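Local coordinates for protein induced by osmotic stress (PDB 5YWN) that probably reduces carbonyl compounds such as haloketones with NADPH, as a Rossmann-fold member of the dihydroflavonol-4-reductase subfamily, at residues A[12-15]-A[16-20]; A[234-238]-A[239-243]; A[314-317]-A[318-322]. The protein carries 1 engineered substitution. All coordinates share one frame; numbering follows the deposited sequence.

Contact 1: A[12-15]-A[16-20]; sequences GYLA and QQIIA. With NAP (NADP nicotinamide-adenine-dinucleotide phosphate), chain B.
Leu14 and Ile18, one turn apart on the helix that starts at Tyr13, make the apolar part of this contact. Ile18 CD1 reaches back to the branch carbon of Leu14, 3.7 Å from its CG, while Ile18 CG1 lies alongside the Leu14 carbonyl, 3.3 Å from O. With CG turned away from its own backbone N (chi1 174°), Leu14 can present one flank to Ile18 and send CD2 to the ribose oxygen O4D of the NADP, 3.7 Å off.

Backbone bonds of the helix supply the polar part. Gly12 is the N-cap residue, and its O takes the N-H of Gln16 at 3.0 Å. Leu14 O receives Ile18 N at 3.0 Å, and Ala15 O receives Ile19 N at 2.9 Å. The extended Gln16 chain runs past the Gly12 carbonyl to bonds with Tyr46 OH through OE1 and with Thr11 O and Glu204 OE2 through NE2. Gln17 NE2 binds Pro198 O, and Tyr13 OH binds Gly197 O.

Toward the cofactor the helix presents its first N-H groups. Tyr13 N points almost straight (177°) at O1A on one phosphate, Leu14 N at O2N on the other; at 3.4 Å from Tyr13 N to O1A and 3.5 Å from Leu14 N to O2N, both bonds are weak. O2N also lies at the edge of the Tyr13 ring, near its plane. A CB on Gly12 would probably run into the NADP oxygen O5B. The positive end of the helix is likely to add to the attraction for the diphosphate. This is the glycine-rich turn of a Rossmann fold, between strand 4-7 and helix 13-24, with Ala15 at the place where many relatives have the last glycine.

Contact 2: A[234-238]-A[239-243]; sequences TFIDV and RDVAK
Asp237 and Arg239 are joined by a side-on salt bridge, and the aspartate side chain is worth following outward. Its CB lies 3.6 Å from Asp240 OD2, an oxygen that also takes the N-H of Phe316 and a water bound to Asp237 N. With CG anti to the backbone N (chi1 -173°), the carboxylate swings over the start of the helix. OD1 there accepts two bonds: Arg239 N at 2.7 Å, nearly in line with the C-O bond, and Arg239 NE at 3.0 Å from the syn side. Asp237 is thus the N-cap where strand 234-237 gives way to helix 238-250. At the tip, OD2 receives Arg239 NH2 at 2.8 Å, in the guanidinium plane though the two flat groups are turned 36° apart, and it is bonded to Ser321 OG as well. Replaced by an alanine, the position would probably lose the cap on Arg239 N and leave both the guanidinium edge and Ser321 OG without this carboxylate, though NH1 would still have Asp324. On the apolar side, Ile236 CG2 packs against Val241 CG2 at 3.7 Å, and Ile236 CD1 reaches Asp240 CB.

Contact 3: A[314-317]-A[318-322]; sequences EYFD and FETSV
Asp317 caps the helix that begins at Phe318, and Thr320 gives OD1 of its carboxylate two hydrogen bonds. This is a classic N-cap: the side chain of the residue just before the helix stands in for the missing carbonyl of a preceding turn. Asp317 OD1 accepts the backbone N-H of Thr320 at 2.9 Å, nearly along its C-O bond, and the Thr320 hydroxyl at 2.7 Å, which comes from above the carboxylate plane. With chi1 at 81°, CG lies between the Asp317 backbone N and carbonyl carbon, a fold-back that puts OD1 within reach of Thr320 N. The oxygen is therefore held by two donors of a single residue, and the negative charge sits at a helix N terminus, where it is probably stabilised.

The backbone of the cap is satisfied as well. Asp317 O receives Ser321 N at 3.1 Å with a 165° angle at the hydrogen, the first regular bond of the helix, and Phe318 O takes Val322 N at 3.0 Å in the next. Asp317 N gives its hydrogen to a water 3.0 Å away, and that water in turn donates weakly to Thr320 OG1. Where a capping box would have the threonine bond Asp317 N directly, a water thus stands between them. Glu319 extends away from the cap, and its OE1 takes a hydrogen bond from Asn278 ND2.

Ring contacts border this network. The Phe316 ring makes a cation-pi contact with Arg239, while the Phe318 ring meets Phe235 edge-to-face and has Val322 CG2 over one of its faces, offset toward the rim. Thr320, its hydroxyl spent on the cap, turns its methyl to the edge of the Phe316 ring, CG2 lying 4.0 Å from CD1.

Overall arrangement
Along the chain the three contacts come in series, none nesting in or crossing another, and each spans the start of a helix rather than closing a long loop. Contact 1 opens helix 13-24 in the first beta-alpha-beta unit. More than two hundred residues later, contact 2 turns strand 234-237 into helix 238-250, which packs on helix 13-24 through Val238 and Val241. Contact 3 starts the C-terminal helix 318-332, and the loop before it lies against the turn of contact 2. Contact 2 thus touches both others, whereas contacts 1 and 3 stay about 6 Å apart at their nearest atoms. Together they join the cofactor-binding Rossmann helix to the chain's C-terminal end.

Contact 1: A[12-15]-A[16-20]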
loop_
_atom_site.group_PDB
_atom_site.type_symbol
_atom_site.label_atom_id
_atom_site.label_comp_id
_atom_site.label_asym_id
_atom_site.label_seq_id
_atom_site.Cartn_x
_atom_site.Cartn_y
_atom_site.Cartn_z
ATOM N N GLY A 12 -3.445 1.803 9.105
ATOM C CA GLY A 12 -2.241 1.766 8.322
ATOM C C GLY A 12 -1.879 3.035 7.568
ATOM O O GLY A 12 -2.670 3.905 7.460
ATOM N N TYR A 13 -0.644 3.085 7.110
ATOM C CA TYR A 13 -0.065 4.226 6.451
ATOM C C TYR A 13 -0.727 4.578 5.139
ATOM O O TYR A 13 -1.191 5.639 4.978
ATOM C CB TYR A 13 1.419 3.927 6.225
ATOM C CG TYR A 13 2.233 4.776 5.251
ATOM C CD1 TYR A 13 2.390 6.133 5.408
ATOM C CD2 TYR A 13 2.921 4.191 4.238
ATOM C CE1 TYR A 13 3.188 6.858 4.550
ATOM C CE2 TYR A 13 3.679 4.900 3.374
ATOM C CZ TYR A 13 3.823 6.242 3.529
ATOM O OH TYR A 13 4.605 6.891 2.656
ATOM N N LEU A 14 -0.811 3.647 4.237
ATOM C CA LEU A 14 -1.575 3.826 3.019
ATOM C C LEU A 14 -3.086 4.045 3.250
ATOM O O LEU A 14 -3.690 4.838 2.639
ATOM C CB LEU A 14 -1.422 2.626 2.121
ATOM C CG LEU A 14 -2.280 2.602 0.882
ATOM C CD1 LEU A 14 -1.969 3.835 0.086
ATOM C CD2 LEU A 14 -1.997 1.359 0.078
ATOM N N ALA A 15 -3.640 3.293 4.152
ATOM C CA ALA A 15 -5.046 3.339 4.429
ATOM C C ALA A 15 -5.488 4.724 4.920
ATOM O O ALA A 15 -6.453 5.201 4.485
ATOM C CB ALA A 15 -5.390 2.295 5.431
ATOM N N GLN A 16 -4.702 5.341 5.784
ATOM C CA GLN A 16 -4.957 6.689 6.255
ATOM C C GLN A 16 -4.917 7.761 5.168
ATOM O O GLN A 16 -5.675 8.614 5.195
ATOM C CB GLN A 16 -4.097 7.056 7.449
ATOM C CG GLN A 16 -4.495 6.346 8.718
ATOM C CD GLN A 16 -3.931 6.939 9.978
ATOM O OE1 GLN A 16 -4.130 8.074 10.263
ATOM N NE2 GLN A 16 -3.247 6.134 10.736
ATOM N N GLN A 17 -3.973 7.683 4.255
ATOM C CA GLN A 17 -3.934 8.542 3.121
ATOM C C GLN A 17 -5.121 8.325 2.192
ATOM O O GLN A 17 -5.658 9.229 1.725
ATOM C CB GLN A 17 -2.607 8.440 2.381
ATOM C CG GLN A 17 -1.434 9.147 3.048
ATOM C CD GLN A 17 -1.431 10.660 2.852
ATOM O OE1 GLN A 17 -2.390 11.232 2.567
ATOM N NE2 GLN A 17 -0.330 11.249 3.027
ATOM N N ILE A 18 -5.509 7.092 1.986
ATOM C CA ILE A 18 -6.679 6.791 1.234
ATOM C C ILE A 18 -7.898 7.425 1.917
ATOM O O ILE A 18 -8.651 8.039 1.285
ATOM C CB ILE A 18 -6.868 5.264 1.105
ATOM C CG1 ILE A 18 -5.847 4.675 0.134
ATOM C CG2 ILE A 18 -8.282 4.884 0.689
ATOM C CD1 ILE A 18 -5.873 3.190 0.044
ATOM N N ILE A 19 -8.017 7.262 3.214
ATOM C CA ILE A 19 -9.124 7.779 3.954
ATOM C C ILE A 19 -9.186 9.305 3.869
ATOM O O ILE A 19 -10.167 9.817 3.574
ATOM C CB ILE A 19 -9.096 7.295 5.420
ATOM C CG1 ILE A 19 -9.361 5.785 5.510
ATOM C CG2 ILE A 19 -10.067 8.076 6.287
ATOM C CD1 ILE A 19 -9.023 5.143 6.797
ATOM N N ALA A 20 -8.067 9.973 4.054
ATOM C CA ALA A 20 -8.011 11.415 3.958
ATOM C C ALA A 20 -8.407 11.897 2.580
ATOM O O ALA A 20 -9.092 12.847 2.474
ATOM C CB ALA A 20 -6.656 11.932 4.325
HETATM P PA NAP B . 1.194 -1.075 7.360
HETATM O O1A NAP B . 1.420 0.412 7.492
HETATM O O2A NAP B . 1.762 -2.018 8.394
HETATM O O5B NAP B . -0.392 -1.336 7.258
HETATM C C5B NAP B . -0.935 -2.617 7.568
HETATM C C4B NAP B . -2.259 -2.450 8.303
HETATM O O4B NAP B . -3.054 -3.632 8.157
HETATM C C3B NAP B . -2.047 -2.213 9.790
HETATM O O3B NAP B . -2.573 -0.941 10.181
HETATM C C2B NAP B . -2.769 -3.336 10.508
HETATM O O2B NAP B . -3.775 -2.818 11.375
HETATM C C1B NAP B . -3.388 -4.205 9.424
HETATM N N9A NAP B . -2.856 -5.588 9.514
HETATM C C8A NAP B . -1.575 -5.951 9.304
HETATM N N7A NAP B . -1.425 -7.291 9.466
HETATM C C5A NAP B . -2.627 -7.805 9.786
HETATM C C6A NAP B . -3.171 -9.148 10.090
HETATM N N6A NAP B . -2.375 -10.244 10.086
HETATM N N1A NAP B . -4.489 -9.242 10.374
HETATM C C2A NAP B . -5.300 -8.166 10.385
HETATM N N3A NAP B . -4.866 -6.921 10.118
HETATM C C4A NAP B . -3.568 -6.677 9.817
HETATM O O3 NAP B . 1.721 -1.538 5.911
HETATM P PN NAP B . 1.638 -0.537 4.653
HETATM O O1N NAP B . 3.043 -0.265 4.171
HETATM O O2N NAP B . 0.733 0.614 5.024
HETATM O O5D NAP B . 0.888 -1.429 3.542
HETATM C C5D NAP B . -0.491 -1.210 3.248
HETATM C C4D NAP B . -0.964 -2.216 2.206
HETATM O O4D NAP B . -0.455 -1.867 0.915
HETATM C C3D NAP B . -0.491 -3.626 2.528
HETATM O O3D NAP B . -1.603 -4.490 2.778
HETATM C C2D NAP B . 0.293 -4.097 1.319
HETATM O O2D NAP B . -0.283 -5.288 0.774
HETATM C C1D NAP B . 0.240 -2.961 0.308
HETATM N N1N NAP B . 1.599 -2.560 -0.071
HETATM C C2N NAP B . 2.217 -1.587 0.611
HETATM C C3N NAP B . 3.506 -1.191 0.269
HETATM C C7N NAP B . 4.191 -0.100 1.037
HETATM O O7N NAP B . 5.391 0.066 0.897
HETATM N N7N NAP B . 3.467 0.662 1.856
HETATM C C4N NAP B . 4.151 -1.814 -0.789
HETATM C C5N NAP B . 3.490 -2.820 -1.478
HETATM C C6N NAP B . 2.202 -3.176 -1.095
HETATM P P2B NAP B . -3.430 -2.467 12.908
HETATM O O1X NAP B . -4.753 -2.617 13.622
HETATM O O2X NAP B . -2.394 -3.494 13.293
HETATM O O3X NAP B . -2.911 -1.050 12.849
#

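Contact 2: A[234-238]-A[239-243]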
loop_
_atom_site.group_PDB
_atom_site.type_symbol
_atom_site.label_atom_id
_atom_site.label_comp_id
_atom_site.label_asym_id
_atom_site.label_seq_id
_atom_site.Cartn_x
_atom_site.Cartn_y
_atom_site.Cartn_z
ATOM N N THR A 234 12.420 0.730 -6.882
ATOM C CA THR A 234 11.517 1.687 -7.436
ATOM C C THR A 234 10.557 2.191 -6.356
ATOM O O THR A 234 10.214 1.489 -5.466
ATOM C CB THR A 234 10.804 1.120 -8.691
ATOM O OG1 THR A 234 10.327 2.164 -9.486
ATOM C CG2 THR A 234 9.693 0.362 -8.361
ATOM N N PHE A 235 10.138 3.424 -6.485
ATOM C CA PHE A 235 9.252 4.068 -5.534
ATOM C C PHE A 235 7.940 4.514 -6.157
ATOM O O PHE A 235 7.877 4.759 -7.297
ATOM C CB PHE A 235 9.963 5.219 -4.758
ATOM C CG PHE A 235 9.522 6.608 -5.135
ATOM C CD1 PHE A 235 9.864 7.125 -6.332
ATOM C CD2 PHE A 235 8.638 7.267 -4.381
ATOM C CE1 PHE A 235 9.423 8.343 -6.723
ATOM C CE2 PHE A 235 8.195 8.480 -4.746
ATOM C CZ PHE A 235 8.592 9.022 -5.926
ATOM N N ILE A 236 6.978 4.717 -5.298
ATOM C CA ILE A 236 5.786 5.449 -5.590
ATOM C C ILE A 236 5.322 6.239 -4.379
ATOM O O ILE A 236 5.366 5.757 -3.308
ATOM C CB ILE A 236 4.686 4.532 -6.174
ATOM C CG1 ILE A 236 3.468 5.317 -6.609
ATOM C CG2 ILE A 236 4.308 3.422 -5.239
ATOM C CD1 ILE A 236 3.606 6.110 -7.858
ATOM N N ASP A 237 4.900 7.456 -4.605
ATOM C CA ASP A 237 4.376 8.319 -3.558
ATOM C C ASP A 237 3.015 7.862 -3.020
ATOM O O ASP A 237 2.159 7.483 -3.722
ATOM C CB ASP A 237 4.342 9.785 -3.947
ATOM C CG ASP A 237 3.971 10.677 -2.810
ATOM O OD1 ASP A 237 2.831 10.697 -2.418
ATOM O OD2 ASP A 237 4.818 11.332 -2.304
ATOM N N VAL A 238 2.884 7.938 -1.731
ATOM C CA VAL A 238 1.725 7.436 -1.050
ATOM C C VAL A 238 0.453 8.143 -1.540
ATOM O O VAL A 238 -0.541 7.537 -1.669
ATOM C CB VAL A 238 1.887 7.464 0.477
ATOM C CG1 VAL A 238 1.962 8.861 0.977
ATOM C CG2 VAL A 238 0.743 6.766 1.166
ATOM N N ARG A 239 0.551 9.418 -1.807
ATOM C CA ARG A 239 -0.534 10.189 -2.281
ATOM C C ARG A 239 -1.003 9.761 -3.678
ATOM O O ARG A 239 -2.143 9.779 -3.961
ATOM C CB ARG A 239 -0.270 11.657 -2.158
ATOM C CG ARG A 239 -0.019 12.105 -0.746
ATOM C CD ARG A 239 0.763 13.385 -0.688
ATOM N NE ARG A 239 2.161 13.203 -0.971
ATOM C CZ ARG A 239 3.061 14.161 -0.929
ATOM N NH1 ARG A 239 2.720 15.381 -0.603
ATOM N NH2 ARG A 239 4.282 13.907 -1.210
ATOM N N ASP A 240 -0.054 9.391 -4.509
ATOM C CA ASP A 240 -0.338 8.776 -5.764
ATOM C C ASP A 240 -1.028 7.391 -5.650
ATOM O O ASP A 240 -1.906 7.108 -6.365
ATOM C CB ASP A 240 0.894 8.737 -6.626
ATOM C CG ASP A 240 1.377 10.109 -7.015
ATOM O OD1 ASP A 240 0.576 10.942 -7.298
ATOM O OD2 ASP A 240 2.551 10.328 -7.034
ATOM N N VAL A 241 -0.600 6.571 -4.702
ATOM C CA VAL A 241 -1.234 5.305 -4.467
ATOM C C VAL A 241 -2.687 5.486 -4.043
ATOM O O VAL A 241 -3.552 4.829 -4.544
ATOM C CB VAL A 241 -0.495 4.409 -3.489
ATOM C CG1 VAL A 241 -1.224 3.101 -3.385
ATOM C CG2 VAL A 241 0.897 4.149 -3.969
ATOM N N ALA A 242 -2.912 6.448 -3.184
ATOM C CA ALA A 242 -4.238 6.771 -2.757
ATOM C C ALA A 242 -5.146 7.246 -3.904
ATOM O O ALA A 242 -6.201 6.792 -4.032
ATOM C CB ALA A 242 -4.225 7.757 -1.616
ATOM N N LYS A 243 -4.634 8.098 -4.749
ATOM C CA LYS A 243 -5.346 8.562 -5.895
ATOM C C LYS A 243 -5.678 7.415 -6.808
ATOM O O LYS A 243 -6.709 7.399 -7.354
ATOM C CB LYS A 243 -4.630 9.672 -6.624
ATOM C CG LYS A 243 -4.609 10.973 -5.870
ATOM C CD LYS A 243 -4.105 12.145 -6.676
ATOM C CE LYS A 243 -2.607 12.180 -6.790
ATOM N NZ LYS A 243 -2.117 13.409 -7.391
HETATM O O HOH W 1 5.051 9.076 -7.212
#

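Contact 3: A[314-317]-A[318-322]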
loop_
_atom_site.group_PDB
_atom_site.type_symbol
_atom_site.label_atom_id
_atom_site.label_comp_id
_atom_site.label_asym_id
_atom_site.label_seq_id
_atom_site.Cartn_x
_atom_site.Cartn_y
_atom_site.Cartn_z
ATOM N N GLU A 314 -0.313 12.829 -13.250
ATOM C CA GLU A 314 1.110 12.771 -13.101
ATOM C C GLU A 314 1.523 12.484 -11.648
ATOM O O GLU A 314 0.873 12.912 -10.734
ATOM C CB GLU A 314 1.748 14.060 -13.581
ATOM C CG GLU A 314 1.729 14.267 -15.071
ATOM C CD GLU A 314 2.393 13.180 -15.866
ATOM O OE1 GLU A 314 3.350 12.545 -15.429
ATOM O OE2 GLU A 314 1.938 12.978 -16.971
ATOM N N TYR A 315 2.580 11.725 -11.485
ATOM C CA TYR A 315 3.084 11.339 -10.190
ATOM C C TYR A 315 3.967 12.396 -9.514
ATOM O O TYR A 315 4.557 13.154 -10.143
ATOM C CB TYR A 315 3.850 10.021 -10.311
ATOM C CG TYR A 315 3.083 8.782 -10.742
ATOM C CD1 TYR A 315 1.755 8.581 -10.401
ATOM C CD2 TYR A 315 3.709 7.797 -11.458
ATOM C CE1 TYR A 315 1.087 7.448 -10.786
ATOM C CE2 TYR A 315 3.056 6.672 -11.855
ATOM C CZ TYR A 315 1.759 6.478 -11.516
ATOM O OH TYR A 315 1.152 5.364 -11.928
ATOM N N PHE A 316 4.014 12.379 -8.202
ATOM C CA PHE A 316 4.944 13.121 -7.427
ATOM C C PHE A 316 6.334 12.592 -7.772
ATOM O O PHE A 316 6.531 11.439 -7.880
ATOM C CB PHE A 316 4.678 12.907 -5.947
ATOM C CG PHE A 316 3.565 13.726 -5.382
ATOM C CD1 PHE A 316 3.786 14.989 -4.957
ATOM C CD2 PHE A 316 2.312 13.230 -5.294
ATOM C CE1 PHE A 316 2.779 15.752 -4.418
ATOM C CE2 PHE A 316 1.297 13.976 -4.770
ATOM C CZ PHE A 316 1.531 15.239 -4.319
ATOM N N ASP A 317 7.274 13.479 -7.958
ATOM C CA ASP A 317 8.640 13.075 -8.163
ATOM C C ASP A 317 9.327 12.674 -6.868
ATOM O O ASP A 317 8.860 12.952 -5.838
ATOM C CB ASP A 317 9.399 14.074 -9.008
ATOM C CG ASP A 317 9.901 15.263 -8.244
ATOM O OD1 ASP A 317 9.763 15.333 -7.060
ATOM O OD2 ASP A 317 10.515 16.136 -8.864
ATOM N N PHE A 318 10.433 11.998 -6.982
ATOM C CA PHE A 318 11.098 11.398 -5.852
ATOM C C PHE A 318 11.546 12.415 -4.802
ATOM O O PHE A 318 11.355 12.231 -3.655
ATOM C CB PHE A 318 12.274 10.565 -6.342
ATOM C CG PHE A 318 13.143 10.043 -5.263
ATOM C CD1 PHE A 318 12.819 8.910 -4.608
ATOM C CD2 PHE A 318 14.298 10.662 -4.944
ATOM C CE1 PHE A 318 13.605 8.426 -3.609
ATOM C CE2 PHE A 318 15.095 10.188 -3.941
ATOM C CZ PHE A 318 14.752 9.073 -3.275
ATOM N N GLU A 319 12.099 13.501 -5.255
ATOM C CA GLU A 319 12.538 14.551 -4.381
ATOM C C GLU A 319 11.359 15.126 -3.585
ATOM O O GLU A 319 11.469 15.330 -2.449
ATOM C CB GLU A 319 13.241 15.625 -5.175
ATOM C CG GLU A 319 13.650 16.824 -4.379
ATOM C CD GLU A 319 14.768 17.667 -4.972
ATOM O OE1 GLU A 319 15.027 18.697 -4.427
ATOM O OE2 GLU A 319 15.387 17.316 -5.925
ATOM N N THR A 320 10.257 15.353 -4.234
ATOM C CA THR A 320 9.113 15.899 -3.575
ATOM C C THR A 320 8.592 14.957 -2.497
ATOM O O THR A 320 8.346 15.377 -1.408
ATOM C CB THR A 320 8.021 16.359 -4.547
ATOM O OG1 THR A 320 8.564 17.217 -5.526
ATOM C CG2 THR A 320 6.954 17.128 -3.829
ATOM N N SER A 321 8.488 13.682 -2.820
ATOM C CA SER A 321 7.981 12.702 -1.889
ATOM C C SER A 321 8.907 12.627 -0.671
ATOM O O SER A 321 8.485 12.711 0.417
ATOM C CB SER A 321 7.842 11.345 -2.567
ATOM O OG SER A 321 7.349 10.383 -1.708
ATOM N N VAL A 322 10.188 12.541 -0.937
ATOM C CA VAL A 322 11.178 12.532 0.102
ATOM C C VAL A 322 11.157 13.822 0.937
ATOM O O VAL A 322 11.109 13.739 2.083
ATOM C CB VAL A 322 12.575 12.276 -0.496
ATOM C CG1 VAL A 322 13.689 12.630 0.439
ATOM C CG2 VAL A 322 12.716 10.830 -0.899
HETATM O O HOH W 2 6.488 16.351 -8.134
#